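Local atomic coordinates of leukotriene A-4 hydrolase (Saccharomyces cerevisiae, PDB entry 2XQ0), a protein that cleaves amino-terminal residues, preferentially from di- and tripeptides, as a zinc-dependent aminopeptidase of the M1 family, with weak epoxide hydrolase activity on leukotriene A4 in vitro. Residues A[51-56]-A[111-116]; A[65-70]-A[103-108]; A[471-476]-A[508-513]; A[514-519]-A[560-565]. One frame throughout, in Å; residues are numbered along the deposited sequence.

The four contacts fall into two pairs on opposite sides of the chain's centre. Contacts 1 and 2 belong to one large sheet in the N-terminal domain; their centres are about 10 Å apart, and contact 2 is nested in the chain between the two strands of contact 1. Contacts 3 and 4 share helix 508-519, lie about 11 Å apart between centres, and belong to the helical C-terminal part. Between the pairs, centre-to-centre distances run from about 54 to 59 Å. None of the four holds the zinc or bestatin: the side chain of Phe52 is about 11 Å from that of the substrate-binding Leu146, and that of Lys562 about 14 Å from the inhibitor.

Contact 1 of 4, residues A[51-56]-A[111-116]; sequences TFQLKK and NFTLNI
Gln53 reaches Thr113 because its chain bends at chi2 (-66°), which sets CD back toward the neighbouring strand. There Gln53 OE1 accepts a hydrogen bond of 2.7 Å from Thr113 OG1, the donor tilted out of the carbonyl plane, and a water also donates to OE1. An alanine here would probably leave Thr113 OG1 without this acceptor and deprive that water of one of its partners. On the same face, Asn115 ND2 donates to Thr51 OG1 over 2.7 Å, with the hydroxyl in the amide plane. The methyls Thr51 CG2 and Thr113 CG2 press together at 3.4 Å, tighter than usual for carbons. A second water bridges Lys55 NZ and Asn111 OD1.

The other face is greasy. Phe112 CG sits between its backbone N and carbonyl carbon (chi1 66°), and one face of the ring takes Leu54 CB, offset toward the rim and 4.1 Å from the Phe112 ring centroid. Lys56 CG adds its methylene at 3.6 Å from Phe112 CE2, and Phe52 CD2 lies 4.0 Å from Leu114 CD2. Leu67 and Leu69 of strand 66-69 pack onto this apolar face. Four backbone hydrogen bonds, two in each of the pairs Phe52-Leu114 and Leu54-Phe112, complete an antiparallel ladder inside the large mixed beta-sheet of the M1 N-terminal domain, polar on one face and apolar on the other.

Contact 2 of 4, residues A[65-70]-A[103-108]; sequences DELHLD and INNASC
Leu67 lays its CD2 methyl against the side chain of Asn105, crossing it at about a right angle, with Leu67 CD2 3.5 Å from Asn105 CG and 3.7 Å from Asn105 CB. An alanine in place of Asn105 would probably open a gap beside Leu67 CD2, where CG and the amide had packed. Leu67 and Ile103 are a hydrogen-bonded antiparallel pair: Leu67 N donates to Ile103 O at 2.7 Å, Ile103 N returns the bond to Leu67 O at 2.8 Å, and their CB atoms touch at 3.8 Å. Strand 66-69 is an outermost strand of the large mixed sheet in the M1 N-terminal domain, with strand 101-104 beside it. Asn24 bonds Glu66 O and His68 N through its side-chain amide. On the face of Glu66 and Asn104, His68 NE2 donates to Glu66 OE2 at 3.0 Å and 167°, the oxygen in the ring plane and met on its anti side; the carboxylate is likely to favour a protonated imidazole. Leu67, on the opposite face from Glu66, and Asn105 in the loop after strand 101-104 both touch Phe112 of strand 111-120.

Contact 3 of 4, residues A[471-476]-A[508-513]; sequences ADNVYQ and SNQLVL
Leu513 carries the tight half of this contact, pushing its branched end between Ala471, Val474 and Tyr475. Its CG stands anti to the backbone N (chi1 179°), extended toward helix 469-484, where Leu513 CG meets Val474 CG1 at 3.8 Å. Leu513 CD2 rests on Ala471 CB at 3.9 Å and also reaches Val474 and the tyrosine, while Leu513 CD1 lies 4.1 Å from Tyr475 OH, the leucine and tyrosine side chains crossing at about a right angle.

The side of Asn473 and Gln510 is looser. Val474 CG2 still touches Gln510 CB at 3.8 Å, but beyond it the two amides merely pass one another: Asn473 OD1 is 3.5 Å from Gln510 NE2 at a poor angle, and their planes stand 86° apart. Each amide has another partner: Gln510 NE2 crosses to the backbone O of Leu470, just ahead of Ala471, while Asn473 OD1 takes a weak bond from Val474 N of its own segment, and Asn473 is partly exposed.

The contact packs helix 469-484 against helix 508-519 of the C-terminal helical region, with Phe346 and Ile350 of helix 341-360 also against Leu513. The axes of the two short segments come within 9.6 Å at 35°. With no hydrogen bond or salt bridge between segments 471-476 and 508-513, their mutual hold is apolar packing; the nearby Gln510-Leu470 bond supplies a polar tie between the two helices.

Contact 4 of 4, residues A[514-519]-A[560-565]; sequences FLETLT and VFKMFK
The carboxylate of Glu516, a flat group, meets two lysines through one oxygen: Glu516 OE1 lies 3.4 Å from Lys562 NZ and 3.3 Å from Lys565 NZ. Of the aromatic rings, that of Phe564 carries Met563 CE over the centre of one face, and that of Phe514 has Leu518 CD1 over one face, offset toward the rim. Both salt bridges are long and weak as hydrogen bonds, so the ammonium groups share OE1 without gripping it closely. Lys562 gets there by a bend at chi2 (-63°), which turns CD, whereas Lys565 runs extended beyond CG. The two positive charges are likely to favour an ionised carboxylate.

Beside this network the packing is tight: Leu515 CD1 presses on Lys562 CB at 3.3 Å, closer than usual for carbons, and touches Met563 N at 3.7 Å. Thr519 OG1 donates to Glu516 O at 2.8 Å, one turn back in its own helix, on a lone pair of that oxygen. The short helical segments run nearly parallel, 20° apart, within the C-terminal helical region. Helix 469-484 packs on Phe514 and Thr517, while helices 576-582 and 589-600 flank segment 560-565 through Phe561, Phe564 and Lys565.

Contact 1 of 4, residues A[51-56]-A[111-116]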
loop_
_atom_site.group_PDB
_atom_site.type_symbol
_atom_site.label_atom_id
_atom_site.label_comp_id
_atom_site.label_asym_id
_atom_site.label_seq_id
_atom_site.Cartn_x
_atom_site.Cartn_y
_atom_site.Cartn_z
ATOM N N THR A 51 13.502 21.769 -10.639
ATOM C CA THR A 51 14.914 22.123 -10.689
ATOM C C THR A 51 15.709 21.106 -9.878
ATOM O O THR A 51 15.409 20.867 -8.716
ATOM C CB THR A 51 15.163 23.533 -10.108
ATOM O OG1 THR A 51 14.308 24.481 -10.750
ATOM C CG2 THR A 51 16.611 23.946 -10.306
ATOM N N PHE A 52 16.706 20.502 -10.508
ATOM C CA PHE A 52 17.616 19.571 -9.852
ATOM C C PHE A 52 18.991 20.208 -9.713
ATOM O O PHE A 52 19.511 20.820 -10.664
ATOM C CB PHE A 52 17.800 18.309 -10.691
ATOM C CG PHE A 52 16.531 17.546 -10.941
ATOM C CD1 PHE A 52 16.003 16.715 -9.967
ATOM C CD2 PHE A 52 15.885 17.631 -12.164
ATOM C CE1 PHE A 52 14.856 15.993 -10.208
ATOM C CE2 PHE A 52 14.729 16.923 -12.403
ATOM C CZ PHE A 52 14.213 16.104 -11.422
ATOM N N GLN A 53 19.597 20.038 -8.548
ATOM C CA GLN A 53 21.017 20.299 -8.396
ATOM C C GLN A 53 21.662 18.933 -8.584
ATOM O O GLN A 53 21.371 17.995 -7.836
ATOM C CB GLN A 53 21.343 20.845 -7.007
ATOM C CG GLN A 53 20.524 22.040 -6.575
ATOM C CD GLN A 53 20.796 23.249 -7.419
ATOM O OE1 GLN A 53 21.900 23.417 -7.947
ATOM N NE2 GLN A 53 19.792 24.111 -7.560
ATOM N N LEU A 54 22.512 18.811 -9.597
ATOM C CA LEU A 54 23.098 17.517 -9.944
ATOM C C LEU A 54 24.617 17.529 -9.906
ATOM O O LEU A 54 25.245 18.590 -9.987
ATOM C CB LEU A 54 22.642 17.078 -11.336
ATOM C CG LEU A 54 21.149 16.930 -11.603
ATOM C CD1 LEU A 54 20.929 16.449 -13.039
ATOM C CD2 LEU A 54 20.524 15.971 -10.600
ATOM N N LYS A 55 25.202 16.339 -9.794
ATOM C CA LYS A 55 26.645 16.185 -9.911
ATOM C C LYS A 55 26.980 15.013 -10.824
ATOM O O LYS A 55 26.539 13.884 -10.590
ATOM C CB LYS A 55 27.296 16.002 -8.540
ATOM C CG LYS A 55 28.819 15.870 -8.573
ATOM C CD LYS A 55 29.425 15.996 -7.174
ATOM C CE LYS A 55 28.850 14.958 -6.209
ATOM N NZ LYS A 55 29.303 15.155 -4.795
ATOM N N LYS A 56 27.748 15.290 -11.873
ATOM C CA LYS A 56 28.234 14.250 -12.770
ATOM C C LYS A 56 29.151 13.316 -11.991
ATOM O O LYS A 56 30.051 13.768 -11.281
ATOM C CB LYS A 56 29.021 14.854 -13.938
ATOM C CG LYS A 56 28.286 15.920 -14.736
ATOM C CD LYS A 56 29.133 16.405 -15.913
ATOM C CE LYS A 56 28.546 17.654 -16.557
ATOM N NZ LYS A 56 29.234 17.978 -17.839
ATOM N N ASN A 111 29.331 19.876 -11.139
ATOM C CA ASN A 111 28.130 20.328 -10.447
ATOM C C ASN A 111 27.359 21.314 -11.314
ATOM O O ASN A 111 27.942 22.259 -11.857
ATOM C CB ASN A 111 28.477 20.988 -9.108
ATOM C CG ASN A 111 28.868 19.986 -8.050
ATOM O OD1 ASN A 111 28.099 19.708 -7.129
ATOM N ND2 ASN A 111 30.068 19.436 -8.172
ATOM N N PHE A 112 26.052 21.097 -11.449
ATOM C CA PHE A 112 25.248 21.954 -12.315
ATOM C C PHE A 112 23.777 21.941 -11.914
ATOM O O PHE A 112 23.328 21.074 -11.154
ATOM C CB PHE A 112 25.444 21.586 -13.797
ATOM C CG PHE A 112 24.919 20.208 -14.175
ATOM C CD1 PHE A 112 23.669 20.065 -14.761
ATOM C CD2 PHE A 112 25.685 19.070 -13.966
ATOM C CE1 PHE A 112 23.185 18.814 -15.134
ATOM C CE2 PHE A 112 25.208 17.806 -14.333
ATOM C CZ PHE A 112 23.949 17.677 -14.916
ATOM N N THR A 113 23.040 22.931 -12.403
ATOM C CA THR A 113 21.622 23.041 -12.125
ATOM C C THR A 113 20.839 22.752 -13.394
ATOM O O THR A 113 21.180 23.254 -14.480
ATOM C CB THR A 113 21.281 24.442 -11.616
ATOM O OG1 THR A 113 21.960 24.669 -10.375
ATOM C CG2 THR A 113 19.785 24.589 -11.397
ATOM N N LEU A 114 19.801 21.926 -13.252
ATOM C CA LEU A 114 18.942 21.527 -14.367
ATOM C C LEU A 114 17.498 21.946 -14.111
ATOM O O LEU A 114 16.893 21.521 -13.124
ATOM C CB LEU A 114 19.014 20.018 -14.563
ATOM C CG LEU A 114 17.947 19.433 -15.488
ATOM C CD1 LEU A 114 18.075 20.014 -16.885
ATOM C CD2 LEU A 114 18.034 17.925 -15.520
ATOM N N ASN A 115 16.954 22.791 -14.984
ATOM C CA ASN A 115 15.563 23.211 -14.867
ATOM C C ASN A 115 14.739 22.749 -16.067
ATOM O O ASN A 115 15.114 22.962 -17.221
ATOM C CB ASN A 115 15.455 24.731 -14.706
ATOM C CG ASN A 115 14.016 25.201 -14.516
ATOM O OD1 ASN A 115 13.331 25.553 -15.475
ATOM N ND2 ASN A 115 13.557 25.209 -13.280
ATOM N N ILE A 116 13.613 22.108 -15.791
ATOM C CA ILE A 116 12.713 21.664 -16.851
ATOM C C ILE A 116 11.309 22.195 -16.602
ATOM O O ILE A 116 10.707 21.912 -15.563
ATOM C CB ILE A 116 12.627 20.141 -16.884
ATOM C CG1 ILE A 116 14.033 19.523 -16.937
ATOM C CG2 ILE A 116 11.743 19.680 -18.041
ATOM C CD1 ILE A 116 14.070 18.080 -16.517
HETATM O O HOH W 1 24.805 21.942 -8.133
HETATM O O HOH W 2 28.649 17.991 -4.687
#

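Contact 2 of 4, residues A[65-70]-A[103-108]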
loop_
_atom_site.group_PDB
_atom_site.type_symbol
_atom_site.label_atom_id
_atom_site.label_comp_id
_atom_site.label_asym_id
_atom_site.label_seq_id
_atom_site.Cartn_x
_atom_site.Cartn_y
_atom_site.Cartn_z
ATOM N N ASP A 65 27.911 13.359 -23.954
ATOM C CA ASP A 65 27.359 13.198 -22.612
ATOM C C ASP A 65 25.932 13.738 -22.532
ATOM O O ASP A 65 25.672 14.898 -22.853
ATOM C CB ASP A 65 28.234 13.885 -21.569
ATOM C CG ASP A 65 28.186 13.184 -20.233
ATOM O OD1 ASP A 65 27.989 13.862 -19.202
ATOM O OD2 ASP A 65 28.328 11.943 -20.224
ATOM N N GLU A 66 25.011 12.882 -22.106
ATOM C CA GLU A 66 23.603 13.235 -22.078
ATOM C C GLU A 66 22.978 12.919 -20.730
ATOM O O GLU A 66 23.423 12.010 -20.029
ATOM C CB GLU A 66 22.845 12.470 -23.160
ATOM C CG GLU A 66 23.072 12.964 -24.573
ATOM C CD GLU A 66 22.441 12.048 -25.605
ATOM O OE1 GLU A 66 22.283 12.479 -26.771
ATOM O OE2 GLU A 66 22.101 10.898 -25.246
ATOM N N LEU A 67 21.952 13.690 -20.385
ATOM C CA LEU A 67 21.057 13.377 -19.275
ATOM C C LEU A 67 19.918 12.596 -19.885
ATOM O O LEU A 67 19.401 12.994 -20.922
ATOM C CB LEU A 67 20.446 14.656 -18.705
ATOM C CG LEU A 67 20.899 15.336 -17.416
ATOM C CD1 LEU A 67 20.873 14.370 -16.236
ATOM C CD2 LEU A 67 22.268 15.957 -17.591
ATOM N N HIS A 68 19.519 11.502 -19.245
ATOM C CA HIS A 68 18.348 10.753 -19.662
ATOM C C HIS A 68 17.409 10.731 -18.459
ATOM O O HIS A 68 17.774 10.228 -17.391
ATOM C CB HIS A 68 18.703 9.305 -19.994
ATOM C CG HIS A 68 19.547 9.142 -21.217
ATOM N ND1 HIS A 68 20.091 7.932 -21.584
ATOM C CD2 HIS A 68 19.953 10.036 -22.152
ATOM C CE1 HIS A 68 20.787 8.079 -22.696
ATOM N NE2 HIS A 68 20.718 9.348 -23.061
ATOM N N LEU A 69 16.210 11.275 -18.620
ATOM C CA LEU A 69 15.216 11.231 -17.538
ATOM C C LEU A 69 13.966 10.459 -17.964
ATOM O O LEU A 69 13.700 10.280 -19.165
ATOM C CB LEU A 69 14.845 12.642 -17.049
ATOM C CG LEU A 69 15.900 13.592 -16.446
ATOM C CD1 LEU A 69 15.259 14.836 -15.840
ATOM C CD2 LEU A 69 16.724 12.931 -15.395
ATOM N N ASP A 70 13.212 10.000 -16.964
ATOM C CA ASP A 70 11.969 9.268 -17.157
ATOM C C ASP A 70 10.868 10.301 -17.335
ATOM O O ASP A 70 10.869 11.304 -16.650
ATOM C CB ASP A 70 11.633 8.480 -15.875
ATOM C CG ASP A 70 12.494 7.239 -15.681
ATOM O OD1 ASP A 70 12.436 6.348 -16.550
ATOM O OD2 ASP A 70 13.175 7.126 -14.625
ATOM N N ILE A 103 18.627 14.902 -22.764
ATOM C CA ILE A 103 19.083 16.277 -22.641
ATOM C C ILE A 103 20.583 16.336 -22.873
ATOM O O ILE A 103 21.330 15.543 -22.316
ATOM C CB ILE A 103 18.768 16.857 -21.238
ATOM C CG1 ILE A 103 17.266 16.803 -20.956
ATOM C CG2 ILE A 103 19.277 18.296 -21.133
ATOM C CD1 ILE A 103 16.891 17.005 -19.467
ATOM N N ASN A 104 21.018 17.270 -23.707
ATOM C CA ASN A 104 22.433 17.466 -23.951
ATOM C C ASN A 104 22.991 18.382 -22.889
ATOM O O ASN A 104 22.575 19.532 -22.799
ATOM C CB ASN A 104 22.639 18.103 -25.330
ATOM C CG ASN A 104 24.037 18.663 -25.510
ATOM O OD1 ASN A 104 25.029 18.013 -25.182
ATOM N ND2 ASN A 104 24.120 19.876 -26.041
ATOM N N ASN A 105 23.918 17.891 -22.072
ATOM C CA ASN A 105 24.505 18.768 -21.061
ATOM C C ASN A 105 25.926 19.222 -21.392
ATOM O O ASN A 105 26.910 18.549 -21.074
ATOM C CB ASN A 105 24.398 18.193 -19.641
ATOM C CG ASN A 105 25.096 16.866 -19.486
ATOM O OD1 ASN A 105 25.194 16.083 -20.430
ATOM N ND2 ASN A 105 25.580 16.598 -18.280
ATOM N N ALA A 106 26.012 20.376 -22.047
ATOM C CA ALA A 106 27.291 20.999 -22.353
ATOM C C ALA A 106 27.751 21.859 -21.176
ATOM O O ALA A 106 28.644 22.694 -21.320
ATOM C CB ALA A 106 27.182 21.835 -23.618
ATOM N N SER A 107 27.132 21.650 -20.016
ATOM C CA SER A 107 27.498 22.380 -18.807
ATOM C C SER A 107 28.991 22.259 -18.551
ATOM O O SER A 107 29.603 21.226 -18.829
ATOM C CB SER A 107 26.712 21.872 -17.596
ATOM O OG SER A 107 27.075 20.545 -17.266
ATOM N N CYS A 108 29.575 23.325 -18.018
ATOM C CA CYS A 108 31.018 23.404 -17.858
ATOM C C CYS A 108 31.530 22.527 -16.719
ATOM O O CYS A 108 32.535 21.829 -16.869
ATOM C CB CYS A 108 31.452 24.858 -17.656
ATOM S SG CYS A 108 31.142 25.931 -19.087
#

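Contact 3 of 4, residues A[471-476]-A[508-513]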
loop_
_atom_site.group_PDB
_atom_site.type_symbol
_atom_site.label_atom_id
_atom_site.label_comp_id
_atom_site.label_asym_id
_atom_site.label_seq_id
_atom_site.Cartn_x
_atom_site.Cartn_y
_atom_site.Cartn_z
ATOM N N ALA A 471 -8.429 -17.140 17.029
ATOM C CA ALA A 471 -9.145 -17.626 15.847
ATOM C C ALA A 471 -9.965 -18.880 16.141
ATOM O O ALA A 471 -10.874 -19.233 15.384
ATOM C CB ALA A 471 -8.181 -17.905 14.706
ATOM N N ASP A 472 -9.639 -19.552 17.240
ATOM C CA ASP A 472 -10.260 -20.829 17.567
ATOM C C ASP A 472 -11.765 -20.726 17.804
ATOM O O ASP A 472 -12.539 -21.530 17.303
ATOM C CB ASP A 472 -9.575 -21.441 18.792
ATOM C CG ASP A 472 -8.168 -21.917 18.493
ATOM O OD1 ASP A 472 -7.905 -22.294 17.329
ATOM O OD2 ASP A 472 -7.332 -21.925 19.426
ATOM N N ASN A 473 -12.160 -19.752 18.606
ATOM C CA ASN A 473 -13.567 -19.421 18.815
ATOM C C ASN A 473 -14.288 -19.154 17.485
ATOM O O ASN A 473 -15.416 -19.612 17.259
ATOM C CB ASN A 473 -13.624 -18.177 19.690
ATOM C CG ASN A 473 -12.429 -17.246 19.442
ATOM O OD1 ASN A 473 -12.347 -16.582 18.403
ATOM N ND2 ASN A 473 -11.488 -17.215 20.388
ATOM N N VAL A 474 -13.612 -18.433 16.595
ATOM C CA VAL A 474 -14.173 -18.093 15.293
ATOM C C VAL A 474 -14.379 -19.328 14.455
ATOM O O VAL A 474 -15.464 -19.565 13.925
ATOM C CB VAL A 474 -13.239 -17.138 14.540
ATOM C CG1 VAL A 474 -13.732 -16.915 13.122
ATOM C CG2 VAL A 474 -13.134 -15.817 15.305
ATOM N N TYR A 475 -13.328 -20.130 14.342
ATOM C CA TYR A 475 -13.409 -21.382 13.605
ATOM C C TYR A 475 -14.493 -22.304 14.166
ATOM O O TYR A 475 -15.262 -22.898 13.411
ATOM C CB TYR A 475 -12.048 -22.083 13.612
ATOM C CG TYR A 475 -10.999 -21.375 12.777
ATOM C CD1 TYR A 475 -11.323 -20.820 11.552
ATOM C CD2 TYR A 475 -9.683 -21.274 13.212
ATOM C CE1 TYR A 475 -10.362 -20.175 10.780
ATOM C CE2 TYR A 475 -8.718 -20.632 12.447
ATOM C CZ TYR A 475 -9.061 -20.087 11.236
ATOM O OH TYR A 475 -8.098 -19.450 10.472
ATOM N N GLN A 476 -14.556 -22.439 15.485
ATOM C CA GLN A 476 -15.605 -23.263 16.084
ATOM C C GLN A 476 -17.018 -22.844 15.675
ATOM O O GLN A 476 -17.829 -23.686 15.316
ATOM C CB GLN A 476 -15.485 -23.301 17.600
ATOM C CG GLN A 476 -14.245 -24.025 18.074
ATOM C CD GLN A 476 -14.090 -23.968 19.574
ATOM O OE1 GLN A 476 -15.079 -23.907 20.309
ATOM N NE2 GLN A 476 -12.846 -23.991 20.044
ATOM N N SER A 508 -13.697 -6.759 15.105
ATOM C CA SER A 508 -14.051 -6.679 13.689
ATOM C C SER A 508 -13.225 -7.661 12.854
ATOM O O SER A 508 -13.724 -8.241 11.897
ATOM C CB SER A 508 -13.885 -5.252 13.160
ATOM O OG SER A 508 -12.517 -4.894 13.075
ATOM N N ASN A 509 -11.958 -7.833 13.221
ATOM C CA ASN A 509 -11.110 -8.807 12.562
ATOM C C ASN A 509 -11.668 -10.214 12.717
ATOM O O ASN A 509 -11.610 -11.031 11.799
ATOM C CB ASN A 509 -9.689 -8.746 13.131
ATOM C CG ASN A 509 -8.962 -7.466 12.759
ATOM O OD1 ASN A 509 -8.915 -7.075 11.588
ATOM N ND2 ASN A 509 -8.383 -6.810 13.758
ATOM N N GLN A 510 -12.206 -10.497 13.896
ATOM C CA GLN A 510 -12.762 -11.806 14.157
ATOM C C GLN A 510 -14.056 -11.989 13.377
ATOM O O GLN A 510 -14.294 -13.070 12.817
ATOM C CB GLN A 510 -12.958 -12.019 15.662
ATOM C CG GLN A 510 -11.646 -12.222 16.403
ATOM C CD GLN A 510 -11.827 -12.262 17.896
ATOM O OE1 GLN A 510 -12.490 -11.403 18.466
ATOM N NE2 GLN A 510 -11.255 -13.268 18.536
ATOM N N LEU A 511 -14.881 -10.939 13.326
ATOM C CA LEU A 511 -16.084 -10.959 12.490
ATOM C C LEU A 511 -15.736 -11.182 11.022
ATOM O O LEU A 511 -16.369 -11.990 10.336
ATOM C CB LEU A 511 -16.887 -9.659 12.641
ATOM C CG LEU A 511 -17.620 -9.467 13.971
ATOM C CD1 LEU A 511 -18.187 -8.058 14.089
ATOM C CD2 LEU A 511 -18.724 -10.503 14.132
ATOM N N VAL A 512 -14.732 -10.456 10.533
ATOM C CA VAL A 512 -14.269 -10.638 9.171
ATOM C C VAL A 512 -13.821 -12.080 8.912
ATOM O O VAL A 512 -14.251 -12.705 7.931
ATOM C CB VAL A 512 -13.161 -9.626 8.831
ATOM C CG1 VAL A 512 -12.486 -9.988 7.532
ATOM C CG2 VAL A 512 -13.763 -8.217 8.757
ATOM N N LEU A 513 -12.976 -12.611 9.793
ATOM C CA LEU A 513 -12.542 -14.004 9.691
ATOM C C LEU A 513 -13.723 -14.971 9.773
ATOM O O LEU A 513 -13.800 -15.936 9.013
ATOM C CB LEU A 513 -11.512 -14.352 10.771
ATOM C CG LEU A 513 -11.016 -15.816 10.738
ATOM C CD1 LEU A 513 -10.271 -16.137 9.449
ATOM C CD2 LEU A 513 -10.136 -16.109 11.915
#

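Contact 4 of 4, residues A[514-519]-A[560-565]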
loop_
_atom_site.group_PDB
_atom_site.type_symbol
_atom_site.label_atom_id
_atom_site.label_comp_id
_atom_site.label_asym_id
_atom_site.label_seq_id
_atom_site.Cartn_x
_atom_site.Cartn_y
_atom_site.Cartn_z
ATOM N N PHE A 514 -14.641 -14.727 10.704
ATOM C CA PHE A 514 -15.860 -15.547 10.796
ATOM C C PHE A 514 -16.644 -15.620 9.482
ATOM O O PHE A 514 -16.911 -16.715 8.974
ATOM C CB PHE A 514 -16.759 -15.037 11.923
ATOM C CG PHE A 514 -18.087 -15.738 12.001
ATOM C CD1 PHE A 514 -18.156 -17.098 12.282
ATOM C CD2 PHE A 514 -19.269 -15.039 11.808
ATOM C CE1 PHE A 514 -19.374 -17.748 12.363
ATOM C CE2 PHE A 514 -20.494 -15.682 11.884
ATOM C CZ PHE A 514 -20.547 -17.040 12.163
ATOM N N LEU A 515 -17.017 -14.456 8.945
ATOM C CA LEU A 515 -17.786 -14.364 7.695
ATOM C C LEU A 515 -17.007 -14.960 6.536
ATOM O O LEU A 515 -17.583 -15.574 5.640
ATOM C CB LEU A 515 -18.158 -12.912 7.372
ATOM C CG LEU A 515 -19.151 -12.228 8.325
ATOM C CD1 LEU A 515 -19.115 -10.721 8.164
ATOM C CD2 LEU A 515 -20.558 -12.767 8.115
ATOM N N GLU A 516 -15.693 -14.768 6.553
ATOM C CA GLU A 516 -14.818 -15.413 5.578
ATOM C C GLU A 516 -14.946 -16.940 5.681
ATOM O O GLU A 516 -15.330 -17.600 4.703
ATOM C CB GLU A 516 -13.364 -14.937 5.755
ATOM C CG GLU A 516 -12.327 -15.624 4.885
ATOM C CD GLU A 516 -12.507 -15.348 3.397
ATOM O OE1 GLU A 516 -13.625 -14.971 2.978
ATOM O OE2 GLU A 516 -11.523 -15.511 2.640
ATOM N N THR A 517 -14.658 -17.488 6.865
ATOM C CA THR A 517 -14.730 -18.937 7.113
ATOM C C THR A 517 -16.071 -19.549 6.678
ATOM O O THR A 517 -16.111 -20.651 6.145
ATOM C CB THR A 517 -14.431 -19.275 8.604
ATOM O OG1 THR A 517 -13.176 -18.693 8.994
ATOM C CG2 THR A 517 -14.381 -20.789 8.836
ATOM N N LEU A 518 -17.167 -18.824 6.884
ATOM C CA LEU A 518 -18.483 -19.290 6.456
ATOM C C LEU A 518 -18.603 -19.483 4.945
ATOM O O LEU A 518 -19.216 -20.449 4.486
ATOM C CB LEU A 518 -19.576 -18.328 6.915
ATOM C CG LEU A 518 -19.895 -18.336 8.404
ATOM C CD1 LEU A 518 -20.876 -17.218 8.715
ATOM C CD2 LEU A 518 -20.446 -19.695 8.832
ATOM N N THR A 519 -18.058 -18.550 4.167
ATOM C CA THR A 519 -18.080 -18.694 2.711
ATOM C C THR A 519 -17.099 -19.785 2.268
ATOM O O THR A 519 -17.255 -20.380 1.202
ATOM C CB THR A 519 -17.778 -17.366 1.983
ATOM O OG1 THR A 519 -16.415 -16.991 2.208
ATOM C CG2 THR A 519 -18.713 -16.251 2.476
ATOM N N VAL A 560 -18.897 -4.961 6.812
ATOM C CA VAL A 560 -19.996 -4.729 5.888
ATOM C C VAL A 560 -19.741 -5.448 4.565
ATOM O O VAL A 560 -20.650 -6.058 4.006
ATOM C CB VAL A 560 -20.226 -3.225 5.650
ATOM C CG1 VAL A 560 -21.081 -3.004 4.413
ATOM C CG2 VAL A 560 -20.860 -2.587 6.886
ATOM N N PHE A 561 -18.501 -5.404 4.084
ATOM C CA PHE A 561 -18.167 -6.059 2.826
ATOM C C PHE A 561 -18.373 -7.552 2.923
ATOM O O PHE A 561 -18.970 -8.151 2.036
ATOM C CB PHE A 561 -16.727 -5.793 2.400
ATOM C CG PHE A 561 -16.291 -6.634 1.232
ATOM C CD1 PHE A 561 -16.517 -6.206 -0.066
ATOM C CD2 PHE A 561 -15.692 -7.867 1.430
ATOM C CE1 PHE A 561 -16.137 -6.983 -1.148
ATOM C CE2 PHE A 561 -15.307 -8.650 0.357
ATOM C CZ PHE A 561 -15.531 -8.205 -0.940
ATOM N N LYS A 562 -17.858 -8.151 3.998
ATOM C CA LYS A 562 -18.020 -9.577 4.243
ATOM C C LYS A 562 -19.490 -9.955 4.351
ATOM O O LYS A 562 -19.917 -10.970 3.807
ATOM C CB LYS A 562 -17.290 -9.977 5.519
ATOM C CG LYS A 562 -15.787 -9.870 5.407
ATOM C CD LYS A 562 -15.272 -10.832 4.361
ATOM C CE LYS A 562 -13.773 -10.709 4.214
ATOM N NZ LYS A 562 -13.261 -11.556 3.123
ATOM N N MET A 563 -20.260 -9.135 5.063
ATOM C CA MET A 563 -21.706 -9.340 5.168
ATOM C C MET A 563 -22.322 -9.418 3.785
ATOM O O MET A 563 -23.105 -10.308 3.494
ATOM C CB MET A 563 -22.378 -8.204 5.947
ATOM C CG MET A 563 -23.901 -8.209 5.822
ATOM S SD MET A 563 -24.702 -6.671 6.309
ATOM C CE MET A 563 -24.073 -5.543 5.075
ATOM N N PHE A 564 -21.968 -8.473 2.926
ATOM C CA PHE A 564 -22.471 -8.511 1.557
ATOM C C PHE A 564 -22.052 -9.798 0.847
ATOM O O PHE A 564 -22.871 -10.444 0.184
ATOM C CB PHE A 564 -22.022 -7.277 0.782
ATOM C CG PHE A 564 -22.916 -6.092 0.976
ATOM C CD1 PHE A 564 -24.256 -6.159 0.631
ATOM C CD2 PHE A 564 -22.423 -4.907 1.485
ATOM C CE1 PHE A 564 -25.086 -5.068 0.800
ATOM C CE2 PHE A 564 -23.254 -3.807 1.649
ATOM C CZ PHE A 564 -24.579 -3.888 1.309
ATOM N N LYS A 565 -20.788 -10.182 1.016
ATOM C CA LYS A 565 -20.264 -11.379 0.369
ATOM C C LYS A 565 -20.959 -12.646 0.878
ATOM O O LYS A 565 -21.322 -13.527 0.092
ATOM C CB LYS A 565 -18.751 -11.472 0.563
ATOM C CG LYS A 565 -18.100 -12.634 -0.164
ATOM C CD LYS A 565 -16.643 -12.765 0.247
ATOM C CE LYS A 565 -15.933 -13.832 -0.549
ATOM N NZ LYS A 565 -14.540 -14.064 -0.070
#